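Local coordinates for Serine/threonine-protein kinase Tel1 (Chaetomium thermophilum, PDB 6SKY) that probably phosphorylates serine or threonine followed by glutamine in its substrates, using ATP to switch on checkpoint signalling after DNA damage, at residues T2743-V2755 with V2816-L2828. Residues are numbered along the deposited sequence; the frame is centred on the assembly and turned at random.
Sequences TRTTAAISMLGHV and VFRRCCEFTLDAL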
loop_
_atom_site.group_PDB
_atom_site.type_symbol
_atom_site.label_atom_id
_atom_site.label_comp_id
_atom_site.label_asym_id
_atom_site.label_seq_id
_atom_site.Cartn_x
_atom_site.Cartn_y
_atom_site.Cartn_z
ATOM N N THR A 2743 -15.879 -13.084 -22.779
ATOM C CA THR A 2743 -15.564 -13.111 -21.354
ATOM C C THR A 2743 -15.425 -11.706 -20.780
ATOM O O THR A 2743 -15.908 -11.429 -19.679
ATOM C CB THR A 2743 -14.290 -13.907 -21.115
ATOM O OG1 THR A 2743 -14.352 -15.135 -21.836
ATOM C CG2 THR A 2743 -14.148 -14.228 -19.675
ATOM N N ARG A 2744 -14.796 -10.798 -21.518
ATOM C CA ARG A 2744 -14.595 -9.449 -21.009
ATOM C C ARG A 2744 -15.897 -8.672 -20.905
ATOM O O ARG A 2744 -16.125 -7.975 -19.912
ATOM C CB ARG A 2744 -13.623 -8.697 -21.897
ATOM C CG ARG A 2744 -12.196 -9.018 -21.659
ATOM C CD ARG A 2744 -11.372 -8.336 -22.687
ATOM N NE ARG A 2744 -9.954 -8.569 -22.495
ATOM C CZ ARG A 2744 -9.025 -8.127 -23.325
ATOM N NH1 ARG A 2744 -7.753 -8.368 -23.087
ATOM N NH2 ARG A 2744 -9.374 -7.442 -24.397
ATOM N N THR A 2745 -16.748 -8.733 -21.926
ATOM C CA THR A 2745 -18.008 -8.008 -21.837
ATOM C C THR A 2745 -18.921 -8.598 -20.778
ATOM O O THR A 2745 -19.638 -7.851 -20.104
ATOM C CB THR A 2745 -18.698 -7.977 -23.190
ATOM O OG1 THR A 2745 -18.731 -9.289 -23.735
ATOM C CG2 THR A 2745 -17.942 -7.104 -24.122
ATOM N N THR A 2746 -18.879 -9.915 -20.576
ATOM C CA THR A 2746 -19.648 -10.513 -19.493
ATOM C C THR A 2746 -19.154 -10.044 -18.135
ATOM O O THR A 2746 -19.955 -9.743 -17.253
ATOM C CB THR A 2746 -19.587 -12.028 -19.598
ATOM O OG1 THR A 2746 -19.999 -12.411 -20.907
ATOM C CG2 THR A 2746 -20.501 -12.665 -18.616
ATOM N N ALA A 2747 -17.838 -9.957 -17.952
ATOM C CA ALA A 2747 -17.298 -9.484 -16.683
ATOM C C ALA A 2747 -17.700 -8.043 -16.406
ATOM O O ALA A 2747 -18.107 -7.699 -15.288
ATOM C CB ALA A 2747 -15.784 -9.622 -16.685
ATOM N N ALA A 2748 -17.581 -7.178 -17.412
ATOM C CA ALA A 2748 -17.918 -5.774 -17.214
ATOM C C ALA A 2748 -19.389 -5.601 -16.874
ATOM O O ALA A 2748 -19.736 -4.862 -15.947
ATOM C CB ALA A 2748 -17.554 -4.963 -18.449
ATOM N N ILE A 2749 -20.275 -6.282 -17.598
ATOM C CA ILE A 2749 -21.690 -6.097 -17.303
ATOM C C ILE A 2749 -22.065 -6.760 -15.990
ATOM O O ILE A 2749 -22.975 -6.300 -15.308
ATOM C CB ILE A 2749 -22.570 -6.599 -18.457
ATOM C CG1 ILE A 2749 -23.973 -6.015 -18.335
ATOM C CG2 ILE A 2749 -22.656 -8.100 -18.447
ATOM C CD1 ILE A 2749 -24.021 -4.533 -18.309
ATOM N N SER A 2750 -21.354 -7.804 -15.577
ATOM C CA SER A 2750 -21.646 -8.428 -14.295
ATOM C C SER A 2750 -21.320 -7.493 -13.142
ATOM O O SER A 2750 -22.137 -7.302 -12.236
ATOM C CB SER A 2750 -20.872 -9.733 -14.176
ATOM O OG SER A 2750 -21.363 -10.682 -15.095
ATOM N N MET A 2751 -20.138 -6.880 -13.165
ATOM C CA MET A 2751 -19.795 -5.945 -12.096
ATOM C C MET A 2751 -20.693 -4.719 -12.122
ATOM O O MET A 2751 -21.192 -4.280 -11.080
ATOM C CB MET A 2751 -18.334 -5.529 -12.192
ATOM C CG MET A 2751 -17.372 -6.536 -11.628
ATOM S SD MET A 2751 -17.805 -7.077 -9.978
ATOM C CE MET A 2751 -18.388 -8.729 -10.301
ATOM N N LEU A 2752 -20.915 -4.153 -13.303
ATOM C CA LEU A 2752 -21.711 -2.938 -13.398
ATOM C C LEU A 2752 -23.155 -3.177 -12.995
ATOM O O LEU A 2752 -23.786 -2.299 -12.408
ATOM C CB LEU A 2752 -21.635 -2.393 -14.814
ATOM C CG LEU A 2752 -21.190 -0.952 -14.942
ATOM C CD1 LEU A 2752 -20.479 -0.765 -16.245
ATOM C CD2 LEU A 2752 -22.401 -0.080 -14.878
ATOM N N GLY A 2753 -23.703 -4.352 -13.299
ATOM C CA GLY A 2753 -25.051 -4.660 -12.893
ATOM C C GLY A 2753 -25.188 -5.107 -11.464
ATOM O O GLY A 2753 -26.288 -5.049 -10.919
ATOM N N HIS A 2754 -24.112 -5.580 -10.844
ATOM C CA HIS A 2754 -24.133 -5.740 -9.398
ATOM C C HIS A 2754 -24.175 -4.384 -8.706
ATOM O O HIS A 2754 -24.981 -4.165 -7.801
ATOM C CB HIS A 2754 -22.921 -6.541 -8.936
ATOM C CG HIS A 2754 -22.629 -6.402 -7.476
ATOM N ND1 HIS A 2754 -23.470 -6.890 -6.502
ATOM C CD2 HIS A 2754 -21.596 -5.821 -6.826
ATOM C CE1 HIS A 2754 -22.964 -6.618 -5.315
ATOM N NE2 HIS A 2754 -21.829 -5.967 -5.484
ATOM N N VAL A 2755 -23.318 -3.455 -9.130
ATOM C CA VAL A 2755 -23.246 -2.160 -8.460
ATOM C C VAL A 2755 -24.558 -1.395 -8.564
ATOM O O VAL A 2755 -24.914 -0.644 -7.653
ATOM C CB VAL A 2755 -22.065 -1.351 -9.022
ATOM C CG1 VAL A 2755 -22.213 0.109 -8.713
ATOM C CG2 VAL A 2755 -20.777 -1.860 -8.446
ATOM N N VAL A 2816 -9.401 -14.785 -17.148
ATOM C CA VAL A 2816 -9.858 -13.536 -17.740
ATOM C C VAL A 2816 -11.067 -12.990 -16.997
ATOM O O VAL A 2816 -11.154 -11.788 -16.734
ATOM C CB VAL A 2816 -10.148 -13.738 -19.235
ATOM C CG1 VAL A 2816 -10.658 -12.470 -19.856
ATOM C CG2 VAL A 2816 -8.914 -14.191 -19.940
ATOM N N PHE A 2817 -12.010 -13.853 -16.630
ATOM C CA PHE A 2817 -13.248 -13.368 -16.033
ATOM C C PHE A 2817 -12.999 -12.756 -14.665
ATOM O O PHE A 2817 -13.470 -11.656 -14.377
ATOM C CB PHE A 2817 -14.270 -14.493 -15.931
ATOM C CG PHE A 2817 -15.552 -14.077 -15.289
ATOM C CD1 PHE A 2817 -16.451 -13.290 -15.963
ATOM C CD2 PHE A 2817 -15.855 -14.465 -14.008
ATOM C CE1 PHE A 2817 -17.614 -12.904 -15.377
ATOM C CE2 PHE A 2817 -17.018 -14.075 -13.424
ATOM C CZ PHE A 2817 -17.897 -13.294 -14.110
ATOM N N ARG A 2818 -12.263 -13.453 -13.808
ATOM C CA ARG A 2818 -12.053 -12.963 -12.453
ATOM C C ARG A 2818 -11.165 -11.728 -12.435
ATOM O O ARG A 2818 -11.426 -10.780 -11.686
ATOM C CB ARG A 2818 -11.460 -14.075 -11.609
ATOM C CG ARG A 2818 -11.667 -13.900 -10.151
ATOM C CD ARG A 2818 -11.145 -15.083 -9.397
ATOM N NE ARG A 2818 -11.970 -16.262 -9.604
ATOM C CZ ARG A 2818 -12.906 -16.669 -8.761
ATOM N NH1 ARG A 2818 -13.606 -17.753 -9.028
ATOM N NH2 ARG A 2818 -13.136 -15.992 -7.654
ATOM N N ARG A 2819 -10.132 -11.699 -13.273
ATOM C CA ARG A 2819 -9.278 -10.524 -13.344
ATOM C C ARG A 2819 -10.029 -9.325 -13.894
ATOM O O ARG A 2819 -9.824 -8.201 -13.435
ATOM C CB ARG A 2819 -8.050 -10.810 -14.195
ATOM C CG ARG A 2819 -7.140 -11.861 -13.638
ATOM C CD ARG A 2819 -5.863 -11.278 -13.145
ATOM N NE ARG A 2819 -5.104 -10.651 -14.211
ATOM C CZ ARG A 2819 -4.040 -9.890 -14.003
ATOM N NH1 ARG A 2819 -3.399 -9.347 -15.023
ATOM N NH2 ARG A 2819 -3.626 -9.666 -12.772
ATOM N N CYS A 2820 -10.907 -9.535 -14.869
ATOM C CA CYS A 2820 -11.640 -8.407 -15.423
ATOM C C CYS A 2820 -12.735 -7.928 -14.487
ATOM O O CYS A 2820 -13.012 -6.729 -14.439
ATOM C CB CYS A 2820 -12.215 -8.773 -16.784
ATOM S SG CYS A 2820 -10.978 -8.852 -18.072
ATOM N N CYS A 2821 -13.347 -8.833 -13.727
ATOM C CA CYS A 2821 -14.237 -8.422 -12.649
ATOM C C CYS A 2821 -13.508 -7.554 -11.639
ATOM O O CYS A 2821 -14.032 -6.526 -11.202
ATOM C CB CYS A 2821 -14.827 -9.647 -11.960
ATOM S SG CYS A 2821 -16.178 -10.431 -12.793
ATOM N N GLU A 2822 -12.288 -7.939 -11.266
ATOM C CA GLU A 2822 -11.539 -7.164 -10.283
ATOM C C GLU A 2822 -11.119 -5.807 -10.827
ATOM O O GLU A 2822 -11.198 -4.809 -10.112
ATOM C CB GLU A 2822 -10.326 -7.952 -9.808
ATOM C CG GLU A 2822 -10.673 -9.036 -8.822
ATOM C CD GLU A 2822 -9.584 -10.069 -8.675
ATOM O OE1 GLU A 2822 -8.474 -9.842 -9.187
ATOM O OE2 GLU A 2822 -9.840 -11.120 -8.053
ATOM N N PHE A 2823 -10.678 -5.740 -12.082
ATOM C CA PHE A 2823 -10.324 -4.447 -12.664
ATOM C C PHE A 2823 -11.536 -3.536 -12.779
ATOM O O PHE A 2823 -11.453 -2.344 -12.473
ATOM C CB PHE A 2823 -9.688 -4.634 -14.037
ATOM C CG PHE A 2823 -8.345 -5.267 -13.999
ATOM C CD1 PHE A 2823 -7.419 -4.897 -13.056
ATOM C CD2 PHE A 2823 -8.006 -6.242 -14.907
ATOM C CE1 PHE A 2823 -6.186 -5.489 -13.020
ATOM C CE2 PHE A 2823 -6.775 -6.834 -14.866
ATOM C CZ PHE A 2823 -5.868 -6.455 -13.924
ATOM N N THR A 2824 -12.672 -4.076 -13.221
ATOM C CA THR A 2824 -13.882 -3.273 -13.323
ATOM C C THR A 2824 -14.295 -2.733 -11.967
ATOM O O THR A 2824 -14.564 -1.540 -11.822
ATOM C CB THR A 2824 -15.016 -4.098 -13.925
ATOM O OG1 THR A 2824 -14.567 -4.733 -15.119
ATOM C CG2 THR A 2824 -16.183 -3.220 -14.257
ATOM N N LEU A 2825 -14.369 -3.602 -10.959
ATOM C CA LEU A 2825 -14.819 -3.160 -9.645
ATOM C C LEU A 2825 -13.840 -2.180 -9.024
ATOM O O LEU A 2825 -14.249 -1.225 -8.359
ATOM C CB LEU A 2825 -15.020 -4.357 -8.731
ATOM C CG LEU A 2825 -15.526 -4.012 -7.342
ATOM C CD1 LEU A 2825 -16.891 -3.394 -7.434
ATOM C CD2 LEU A 2825 -15.555 -5.240 -6.481
ATOM N N ASP A 2826 -12.546 -2.387 -9.237
ATOM C CA ASP A 2826 -11.556 -1.468 -8.712
ATOM C C ASP A 2826 -11.677 -0.098 -9.354
ATOM O O ASP A 2826 -11.530 0.919 -8.676
ATOM C CB ASP A 2826 -10.167 -2.040 -8.936
ATOM C CG ASP A 2826 -9.111 -1.298 -8.177
ATOM O OD1 ASP A 2826 -9.467 -0.511 -7.276
ATOM O OD2 ASP A 2826 -7.919 -1.500 -8.479
ATOM N N ALA A 2827 -11.936 -0.043 -10.660
ATOM C CA ALA A 2827 -12.143 1.250 -11.300
ATOM C C ALA A 2827 -13.461 1.882 -10.888
ATOM O O ALA A 2827 -13.576 3.106 -10.874
ATOM C CB ALA A 2827 -12.087 1.107 -12.814
ATOM N N LEU A 2828 -14.468 1.076 -10.565
ATOM C CA LEU A 2828 -15.755 1.638 -10.178
ATOM C C LEU A 2828 -15.698 2.257 -8.796
ATOM O O LEU A 2828 -16.243 3.339 -8.580
ATOM C CB LEU A 2828 -16.847 0.576 -10.222
ATOM C CG LEU A 2828 -17.481 0.269 -11.569
ATOM C CD1 LEU A 2828 -18.612 -0.703 -11.401
ATOM C CD2 LEU A 2828 -17.957 1.534 -12.219
#
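At chi1 178° the F2817 side chain points its CG away from the backbone N, which carries the ring over to A2747, while M2751 folds back on itself (chi2 -51°), placing CG 3.4 Å from C2821 O. Both belong to a buried helix pair within the PI3/PI4-kinase-type catalytic domain of this ATM-family enzyme; segments 2743-2755 (of helix 2732-2755) and 2816-2828 run in roughly the same direction, their axes 8.4 Å apart at closest approach and 42° from parallel. The F2817 ring is a knob in a hole made by T2743, T2746, A2747 and S2750, and its CE1 lies 3.7 Å from A2747 CA. The small A2747 lets the backbones close in: its CB meets C2820 CB at 3.7 Å. No hydrogen bond crosses between the segments. T2824 instead turns OG1 back to C2820 O (2.6 Å) and presents CG2 to M2751 CB. Farther along, V2755 CG2 packs on L2828 CD1 at 3.8 Å, the two side chains passing antiparallel, and V2629 of helix 2616-2632 also touches L2828. Helix 2916-2927 adds L2923 against M2751 and I2924 against F2817. C2821 SG sits 3.6 Å above one face of the F2817 ring, displaced from its centre, and meets M2751 CE at 3.7 Å.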